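Local coordinates for transaminase (Bacillus megaterium, PDB 5G0A), which probably catalyses the S-selective transfer of amino groups between amine donors and carbonyl acceptors, using pyridoxal-5'-phosphate as cofactor, at residues Arg138-His146 against Ala188-Met197; Pro400-Phe408 against Gly434-Arg442. All coordinates share one frame; numbering follows the deposited sequence.

Interaction 1 of 2, residues Arg138-His146 against Ala188-Met197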
loop_
_atom_site.group_PDB
_atom_site.type_symbol
_atom_site.label_atom_id
_atom_site.label_comp_id
_atom_site.label_asym_id
_atom_site.label_seq_id
_atom_site.Cartn_x
_atom_site.Cartn_y
_atom_site.Cartn_z
ATOM N N ARG B 138 3.719 -13.867 -7.837
ATOM C CA ARG B 138 3.320 -12.575 -8.423
ATOM C C ARG B 138 2.254 -11.923 -7.548
ATOM O O ARG B 138 1.435 -12.638 -6.957
ATOM C CB ARG B 138 2.708 -12.751 -9.817
ATOM C CG ARG B 138 3.633 -13.385 -10.851
ATOM C CD ARG B 138 2.832 -13.578 -12.121
ATOM N NE ARG B 138 3.555 -14.460 -13.043
ATOM C CZ ARG B 138 2.966 -15.065 -14.078
ATOM N NH1 ARG B 138 1.665 -14.889 -14.294
ATOM N NH2 ARG B 138 3.690 -15.873 -14.872
ATOM N N PRO B 139 2.232 -10.578 -7.495
ATOM C CA PRO B 139 1.331 -9.888 -6.544
ATOM C C PRO B 139 -0.065 -9.516 -7.038
ATOM O O PRO B 139 -0.999 -9.491 -6.240
ATOM C CB PRO B 139 2.088 -8.586 -6.237
ATOM C CG PRO B 139 2.850 -8.301 -7.509
ATOM C CD PRO B 139 3.311 -9.678 -7.974
ATOM N N LEU B 140 -0.222 -9.146 -8.303
ATOM C CA LEU B 140 -1.459 -8.519 -8.713
ATOM C C LEU B 140 -2.575 -9.521 -8.992
ATOM O O LEU B 140 -2.356 -10.578 -9.584
ATOM C CB LEU B 140 -1.240 -7.633 -9.939
ATOM C CG LEU B 140 -0.342 -6.403 -9.753
ATOM C CD1 LEU B 140 -0.316 -5.610 -11.048
ATOM C CD2 LEU B 140 -0.863 -5.516 -8.622
ATOM N N VAL B 141 -3.776 -9.183 -8.537
ATOM C CA VAL B 141 -4.946 -9.978 -8.906
ATOM C C VAL B 141 -5.943 -9.033 -9.585
ATOM O O VAL B 141 -6.151 -7.879 -9.144
ATOM C CB VAL B 141 -5.596 -10.674 -7.673
ATOM C CG1 VAL B 141 -6.926 -11.323 -8.077
ATOM C CG2 VAL B 141 -4.635 -11.714 -7.056
ATOM N N VAL B 142 -6.549 -9.517 -10.658
ATOM C CA VAL B 142 -7.527 -8.756 -11.431
ATOM C C VAL B 142 -8.919 -9.241 -11.060
ATOM O O VAL B 142 -9.215 -10.450 -11.148
ATOM C CB VAL B 142 -7.303 -8.973 -12.947
ATOM C CG1 VAL B 142 -8.354 -8.217 -13.752
ATOM C CG2 VAL B 142 -5.898 -8.546 -13.329
ATOM N N THR B 143 -9.752 -8.284 -10.650
ATOM C CA THR B 143 -11.168 -8.527 -10.395
ATOM C C THR B 143 -12.014 -7.690 -11.374
ATOM O O THR B 143 -11.466 -7.071 -12.308
ATOM C CB THR B 143 -11.492 -8.169 -8.938
ATOM O OG1 THR B 143 -12.779 -8.701 -8.594
ATOM C CG2 THR B 143 -11.446 -6.624 -8.730
ATOM N N ARG B 144 -13.337 -7.696 -11.210
ATOM C CA ARG B 144 -14.211 -6.891 -12.078
ATOM C C ARG B 144 -15.088 -5.954 -11.267
ATOM O O ARG B 144 -15.491 -6.281 -10.154
ATOM C CB ARG B 144 -15.115 -7.768 -12.976
ATOM C CG ARG B 144 -14.364 -8.657 -13.978
ATOM C CD ARG B 144 -13.998 -10.031 -13.396
ATOM N NE ARG B 144 -15.153 -10.633 -12.707
ATOM C CZ ARG B 144 -16.193 -11.202 -13.317
ATOM N NH1 ARG B 144 -16.238 -11.285 -14.654
ATOM N NH2 ARG B 144 -17.206 -11.682 -12.594
ATOM N N GLU B 145 -15.425 -4.813 -11.862
ATOM C CA GLU B 145 -16.468 -3.934 -11.336
ATOM C C GLU B 145 -17.705 -4.766 -10.964
ATOM O O GLU B 145 -18.116 -5.627 -11.738
ATOM C CB GLU B 145 -16.859 -2.856 -12.370
ATOM C CG GLU B 145 -17.737 -1.776 -11.736
ATOM C CD GLU B 145 -18.405 -0.809 -12.705
ATOM O OE1 GLU B 145 -18.539 -1.119 -13.907
ATOM O OE2 GLU B 145 -18.807 0.279 -12.240
ATOM N N HIS B 146 -18.260 -4.483 -9.787
ATOM C CA HIS B 146 -19.448 -5.131 -9.211
ATOM C C HIS B 146 -19.260 -6.557 -8.691
ATOM O O HIS B 146 -20.245 -7.165 -8.238
ATOM C CB HIS B 146 -20.663 -5.097 -10.159
ATOM C CG HIS B 146 -20.933 -3.752 -10.763
ATOM N ND1 HIS B 146 -20.901 -2.583 -10.035
ATOM C CD2 HIS B 146 -21.266 -3.400 -12.027
ATOM C CE1 HIS B 146 -21.198 -1.564 -10.829
ATOM N NE2 HIS B 146 -21.423 -2.033 -12.039
ATOM N N ALA B 188 -3.049 -5.176 -3.858
ATOM C CA ALA B 188 -2.431 -5.408 -5.150
ATOM C C ALA B 188 -3.519 -5.904 -6.133
ATOM O O ALA B 188 -3.527 -7.058 -6.489
ATOM C CB ALA B 188 -1.351 -6.442 -4.952
ATOM N N VAL B 189 -4.464 -5.043 -6.476
ATOM C CA VAL B 189 -5.666 -5.432 -7.214
ATOM C C VAL B 189 -5.938 -4.425 -8.309
ATOM O O VAL B 189 -5.863 -3.189 -8.100
ATOM C CB VAL B 189 -6.921 -5.556 -6.286
ATOM C CG1 VAL B 189 -8.214 -5.771 -7.089
ATOM C CG2 VAL B 189 -6.712 -6.647 -5.244
ATOM N N LEU B 190 -6.265 -4.950 -9.481
ATOM C CA LEU B 190 -6.743 -4.135 -10.576
ATOM C C LEU B 190 -8.210 -4.428 -10.829
ATOM O O LEU B 190 -8.619 -5.597 -10.858
ATOM C CB LEU B 190 -5.949 -4.458 -11.839
ATOM C CG LEU B 190 -4.442 -4.351 -11.785
ATOM C CD1 LEU B 190 -3.898 -4.746 -13.152
ATOM C CD2 LEU B 190 -4.006 -2.940 -11.383
ATOM N N MET B 191 -8.999 -3.380 -11.037
ATOM C CA MET B 191 -10.420 -3.553 -11.360
ATOM C C MET B 191 -10.663 -3.478 -12.869
ATOM O O MET B 191 -10.555 -2.405 -13.469
ATOM C CB MET B 191 -11.312 -2.523 -10.628
ATOM C CG MET B 191 -12.780 -2.658 -11.011
ATOM S SD MET B 191 -13.854 -1.473 -10.190
ATOM C CE MET B 191 -13.707 -0.062 -11.294
ATOM N N ALA B 192 -11.015 -4.618 -13.459
ATOM C CA ALA B 192 -11.356 -4.714 -14.892
ATOM C C ALA B 192 -12.826 -4.475 -15.110
ATOM O O ALA B 192 -13.610 -4.450 -14.150
ATOM C CB ALA B 192 -10.956 -6.091 -15.432
ATOM N N PRO B 193 -13.230 -4.286 -16.381
ATOM C CA PRO B 193 -14.658 -4.009 -16.602
ATOM C C PRO B 193 -15.562 -5.194 -16.264
ATOM O O PRO B 193 -15.154 -6.349 -16.358
ATOM C CB PRO B 193 -14.753 -3.674 -18.100
ATOM C CG PRO B 193 -13.397 -3.906 -18.687
ATOM C CD PRO B 193 -12.400 -4.068 -17.584
ATOM N N SER B 194 -16.780 -4.902 -15.849
ATOM C CA SER B 194 -17.757 -5.962 -15.690
ATOM C C SER B 194 -18.063 -6.563 -17.079
ATOM O O SER B 194 -17.915 -5.876 -18.107
ATOM C CB SER B 194 -19.021 -5.404 -15.040
ATOM O OG SER B 194 -19.671 -4.500 -15.894
ATOM N N PRO B 195 -18.497 -7.831 -17.118
ATOM C CA PRO B 195 -18.867 -8.437 -18.400
ATOM C C PRO B 195 -19.975 -7.701 -19.155
ATOM O O PRO B 195 -20.080 -7.849 -20.370
ATOM C CB PRO B 195 -19.383 -9.823 -17.990
ATOM C CG PRO B 195 -18.686 -10.116 -16.719
ATOM C CD PRO B 195 -18.618 -8.795 -16.002
ATOM N N ASN B 196 -20.794 -6.932 -18.444
ATOM C CA ASN B 196 -21.959 -6.265 -19.033
ATOM C C ASN B 196 -21.742 -4.784 -19.339
ATOM O O ASN B 196 -22.696 -4.064 -19.640
ATOM C CB ASN B 196 -23.178 -6.409 -18.112
ATOM C CG ASN B 196 -23.886 -7.748 -18.267
ATOM O OD1 ASN B 196 -23.550 -8.559 -19.135
ATOM N ND2 ASN B 196 -24.888 -7.977 -17.426
ATOM N N MET B 197 -20.495 -4.334 -19.254
ATOM C CA MET B 197 -20.193 -2.900 -19.232
ATOM C C MET B 197 -20.409 -2.183 -20.566
ATOM O O MET B 197 -20.861 -1.033 -20.582
ATOM C CB MET B 197 -18.763 -2.666 -18.730
ATOM C CG MET B 197 -18.524 -1.272 -18.172
ATOM S SD MET B 197 -17.164 -1.222 -16.991
ATOM C CE MET B 197 -17.207 0.510 -16.520
#

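Interaction 2 of 2, residues Pro400-Phe408 against Gly434-Arg442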
loop_
_atom_site.group_PDB
_atom_site.type_symbol
_atom_site.label_atom_id
_atom_site.label_comp_id
_atom_site.label_asym_id
_atom_site.label_seq_id
_atom_site.Cartn_x
_atom_site.Cartn_y
_atom_site.Cartn_z
ATOM N N PRO B 400 -34.226 1.953 -16.142
ATOM C CA PRO B 400 -34.275 1.799 -14.671
ATOM C C PRO B 400 -34.610 3.077 -13.872
ATOM O O PRO B 400 -34.295 4.194 -14.301
ATOM C CB PRO B 400 -32.858 1.324 -14.315
ATOM C CG PRO B 400 -32.223 0.921 -15.606
ATOM C CD PRO B 400 -32.859 1.775 -16.657
ATOM N N TYR B 401 -35.215 2.891 -12.700
ATOM C CA TYR B 401 -35.586 4.000 -11.805
ATOM C C TYR B 401 -34.406 4.610 -11.050
ATOM O O TYR B 401 -34.379 5.817 -10.794
ATOM C CB TYR B 401 -36.602 3.531 -10.764
ATOM C CG TYR B 401 -38.004 3.238 -11.256
ATOM C CD1 TYR B 401 -38.944 4.262 -11.416
ATOM C CD2 TYR B 401 -38.411 1.930 -11.507
ATOM C CE1 TYR B 401 -40.242 3.989 -11.836
ATOM C CE2 TYR B 401 -39.702 1.647 -11.928
ATOM C CZ TYR B 401 -40.613 2.676 -12.092
ATOM O OH TYR B 401 -41.895 2.376 -12.510
ATOM N N VAL B 402 -33.446 3.775 -10.657
ATOM C CA VAL B 402 -32.338 4.243 -9.829
ATOM C C VAL B 402 -31.084 4.363 -10.690
ATOM O O VAL B 402 -30.476 3.358 -11.052
ATOM C CB VAL B 402 -32.113 3.328 -8.598
ATOM C CG1 VAL B 402 -30.922 3.797 -7.775
ATOM C CG2 VAL B 402 -33.361 3.293 -7.729
ATOM N N LYS B 403 -30.713 5.600 -11.020
ATOM C CA LYS B 403 -29.670 5.860 -12.022
ATOM C C LYS B 403 -28.308 5.264 -11.666
ATOM O O LYS B 403 -27.648 4.693 -12.531
ATOM C CB LYS B 403 -29.516 7.361 -12.299
ATOM C CG LYS B 403 -28.812 7.653 -13.617
ATOM C CD LYS B 403 -28.172 9.032 -13.657
ATOM C CE LYS B 403 -27.589 9.300 -15.037
ATOM N NZ LYS B 403 -26.554 10.367 -15.021
ATOM N N LEU B 404 -27.897 5.407 -10.404
ATOM C CA LEU B 404 -26.614 4.855 -9.933
ATOM C C LEU B 404 -26.550 3.333 -10.018
ATOM O O LEU B 404 -25.458 2.764 -10.000
ATOM C CB LEU B 404 -26.274 5.332 -8.509
ATOM C CG LEU B 404 -25.508 6.650 -8.300
ATOM C CD1 LEU B 404 -25.590 7.097 -6.840
ATOM C CD2 LEU B 404 -24.049 6.557 -8.745
ATOM N N ASP B 405 -27.713 2.686 -10.131
ATOM C CA ASP B 405 -27.806 1.236 -10.379
ATOM C C ASP B 405 -26.869 0.483 -9.422
ATOM O O ASP B 405 -26.979 0.655 -8.212
ATOM C CB ASP B 405 -27.543 0.914 -11.856
ATOM C CG ASP B 405 -27.915 -0.521 -12.232
ATOM O OD1 ASP B 405 -29.024 -0.989 -11.876
ATOM O OD2 ASP B 405 -27.098 -1.171 -12.914
ATOM N N ARG B 406 -25.928 -0.292 -9.952
ATOM C CA ARG B 406 -25.100 -1.154 -9.113
ATOM C C ARG B 406 -24.005 -0.370 -8.379
ATOM O O ARG B 406 -23.252 -0.942 -7.581
ATOM C CB ARG B 406 -24.534 -2.330 -9.925
ATOM C CG ARG B 406 -25.588 -3.343 -10.387
ATOM C CD ARG B 406 -25.040 -4.246 -11.491
ATOM N NE ARG B 406 -26.024 -5.235 -11.930
ATOM C CZ ARG B 406 -26.913 -5.049 -12.907
ATOM N NH1 ARG B 406 -26.953 -3.898 -13.576
ATOM N NH2 ARG B 406 -27.762 -6.026 -13.227
ATOM N N ASN B 407 -23.936 0.939 -8.641
ATOM C CA ASN B 407 -23.049 1.849 -7.910
ATOM C C ASN B 407 -23.784 2.630 -6.816
ATOM O O ASN B 407 -23.247 3.594 -6.272
ATOM C CB ASN B 407 -22.296 2.799 -8.868
ATOM C CG ASN B 407 -21.055 2.158 -9.471
ATOM O OD1 ASN B 407 -20.439 1.293 -8.853
ATOM N ND2 ASN B 407 -20.680 2.582 -10.686
ATOM N N PHE B 408 -25.000 2.193 -6.477
ATOM C CA PHE B 408 -25.769 2.823 -5.393
ATOM C C PHE B 408 -25.138 2.507 -4.036
ATOM O O PHE B 408 -24.236 1.669 -3.951
ATOM C CB PHE B 408 -27.253 2.376 -5.430
ATOM C CG PHE B 408 -27.558 1.166 -4.566
ATOM C CD1 PHE B 408 -26.886 -0.040 -4.758
ATOM C CD2 PHE B 408 -28.524 1.240 -3.557
ATOM C CE1 PHE B 408 -27.157 -1.138 -3.951
ATOM C CE2 PHE B 408 -28.810 0.139 -2.757
ATOM C CZ PHE B 408 -28.122 -1.046 -2.951
ATOM N N GLY B 434 -37.314 -10.492 -3.630
ATOM C CA GLY B 434 -36.799 -9.156 -3.908
ATOM C C GLY B 434 -35.404 -9.210 -4.487
ATOM O O GLY B 434 -35.124 -10.032 -5.366
ATOM N N GLY B 435 -34.535 -8.327 -4.009
ATOM C CA GLY B 435 -33.162 -8.265 -4.525
ATOM C C GLY B 435 -32.204 -7.484 -3.647
ATOM O O GLY B 435 -32.612 -6.825 -2.685
ATOM N N VAL B 436 -30.922 -7.555 -3.993
ATOM C CA VAL B 436 -29.873 -6.836 -3.257
ATOM C C VAL B 436 -29.522 -5.502 -3.918
ATOM O O VAL B 436 -29.124 -4.543 -3.246
ATOM C CB VAL B 436 -28.613 -7.706 -3.101
ATOM C CG1 VAL B 436 -28.939 -8.950 -2.300
ATOM C CG2 VAL B 436 -28.056 -8.122 -4.444
ATOM N N MET B 437 -29.679 -5.459 -5.237
ATOM C CA MET B 437 -29.431 -4.265 -6.039
ATOM C C MET B 437 -30.773 -3.570 -6.267
ATOM O O MET B 437 -31.822 -4.217 -6.215
ATOM C CB MET B 437 -28.772 -4.646 -7.372
ATOM C CG MET B 437 -27.360 -5.209 -7.240
ATOM S SD MET B 437 -26.108 -4.070 -6.601
ATOM C CE MET B 437 -25.867 -4.646 -4.919
ATOM N N PRO B 438 -30.751 -2.251 -6.511
ATOM C CA PRO B 438 -31.993 -1.471 -6.512
ATOM C C PRO B 438 -32.927 -1.728 -7.700
ATOM O O PRO B 438 -34.151 -1.604 -7.548
ATOM C CB PRO B 438 -31.490 -0.020 -6.515
ATOM C CG PRO B 438 -30.157 -0.090 -7.182
ATOM C CD PRO B 438 -29.564 -1.410 -6.770
ATOM N N ASN B 439 -32.369 -2.076 -8.863
ATOM C CA ASN B 439 -33.180 -2.325 -10.070
ATOM C C ASN B 439 -33.242 -3.777 -10.509
ATOM O O ASN B 439 -33.667 -4.067 -11.629
ATOM C CB ASN B 439 -32.634 -1.525 -11.265
ATOM C CG ASN B 439 -32.456 -0.061 -10.959
ATOM O OD1 ASN B 439 -33.400 0.620 -10.558
ATOM N ND2 ASN B 439 -31.236 0.437 -11.149
ATOM N N THR B 440 -32.805 -4.698 -9.653
ATOM C CA THR B 440 -32.612 -6.058 -10.110
ATOM C C THR B 440 -33.023 -7.019 -9.028
ATOM O O THR B 440 -32.492 -6.982 -7.928
ATOM C CB THR B 440 -31.132 -6.330 -10.466
ATOM O OG1 THR B 440 -30.598 -5.214 -11.206
ATOM C CG2 THR B 440 -30.998 -7.622 -11.282
ATOM N N MET B 441 -33.981 -7.865 -9.348
ATOM C CA MET B 441 -34.362 -8.944 -8.464
ATOM C C MET B 441 -33.336 -10.045 -8.534
ATOM O O MET B 441 -32.780 -10.294 -9.594
ATOM C CB MET B 441 -35.669 -9.490 -8.952
ATOM C CG MET B 441 -36.597 -8.345 -9.240
ATOM S SD MET B 441 -37.736 -8.272 -7.885
ATOM C CE MET B 441 -38.769 -9.543 -8.590
ATOM N N ARG B 442 -33.142 -10.722 -7.401
ATOM C CA ARG B 442 -32.228 -11.848 -7.297
ATOM C C ARG B 442 -33.003 -12.925 -6.546
ATOM O O ARG B 442 -33.211 -12.835 -5.333
ATOM C CB ARG B 442 -30.961 -11.458 -6.520
ATOM C CG ARG B 442 -29.760 -12.359 -6.805
ATOM C CD ARG B 442 -29.083 -11.846 -8.068
ATOM N NE ARG B 442 -27.865 -12.521 -8.524
ATOM C CZ ARG B 442 -27.842 -13.472 -9.455
ATOM N NH1 ARG B 442 -28.984 -13.930 -9.976
ATOM N NH2 ARG B 442 -26.683 -13.973 -9.865
HETATM O O HOH W 1 -35.878 -0.112 -12.050
HETATM O O HOH W 2 -29.768 -2.751 -9.958
#

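Interaction 1 of 2, residues Arg138-His146 against Ala188-Met197
V142 and R144 share one face of a parallel strand pair with L190 and A192, while V141 and T143 turn to the other face with V189 and M191. Five backbone hydrogen bonds join the strands, from V141 N to A188 O at one end to E145 N on A192 O (2.9 Å) at the other. Branched residues suit such extended backbone, and the small A192 lets V142 CG1 settle on its CB at 3.8 Å. On the opposite face T143 CG2 meets V189 CG1 at 3.7 Å; with OG1 anti to the backbone N (chi1 -166°), the hydroxyl is left to V158 O and the methyl faces the valine. M191 runs out extended and bends only at its last torsion, laying CG 3.5 Å from E145 N and SD 4.0 Å from E145 CB. Without the thioether, as with an alanine at M191, the backbone and CB of E145 are likely to lose their cover on this side. E145 is extended, and its OE1 lies 3.4 Å from M197 CE, the two chains crossing nearly at right angles, while OE2 lies near N407 ND2 and CG sits over the centre of the H146 ring. R144 bends at chi2 and chi3, bringing NH1 3.4 Å from P195 CG; D147 pairs with its NE and Y251 with NH1, so the charge is answered beside the proline. Strand 189-192 is the outermost strand at this end of the seven-stranded mixed sheet, characteristic of the large domain of fold-type I PLP-dependent aminotransferases.

Interaction 2 of 2, residues Pro400-Phe408 against Gly434-Arg442
The amide of N439 reaches into the turn V402-D405 and uses both of its ends there. Its ND2 gives one hydrogen to V402 O, on a lone pair in the carbonyl plane, at 3.0 Å, and the other to D405 OD1 at 2.7 Å, nearly straight at 169°. Carboxylate and amide planes lie only 14° apart, and D405 OD1 is met on its anti side. N439 OD1 in turn accepts from V402 N at 3.2 Å, so amide rotation is fixed from both ends; asparagine suits the place, offering donor and acceptor on one short stem. The turn is of type I, with D405 N returning to V402 O, which thus takes two donors, and the N439 side chain ties this loop to the residues leading into strand 440-443, an edge strand of a three-stranded antiparallel sheet. One water links D405 OD1, N439 N and T440 OG1. P438, a rigid ring rich in CH groups, packs CB on V402 CB and lays CD over one face of F408, 3.8 Å from the ring centroid, a CH-pi contact offset toward the rim. M437, a flexible thioether bent at chi2 and chi3, brings CE to the edge of that phenyl ring and leaves SD oblique to it in a Met-aromatic contact, with R406 CG 3.9 Å from the sulfur. The arginine runs on extended, its guanidinium turning one face to T440 OG1; NH1 forms a salt bridge with D405 OD2, its hydrogen bond bent and weak, and NH2 and NE donate hydrogen bonds to S244 O and G243 O.

Overall arrangement
Interaction 1 closes before interaction 2 opens along the chain, and their centres lie about 21 Å apart, yet they meet where the loop after strand 140-144 faces residues 400-408. There H146 CE1 lies 3.5 Å from R406 CB, and E145 OE2 lies 3.4 Å from N407 ND2. Neither contact touches PLP, but the side chains of R144 and V436 are each about 9 Å from a bound cofactor. The chain leaving the first segment of interaction 1 soon reaches the pocket residues Y148, H149 and G150, and T143 packs on H149. N225 of a neighbouring subunit reaches both contacts: it packs on M191 and hydrogen-bonds N407 OD1 through its ND2.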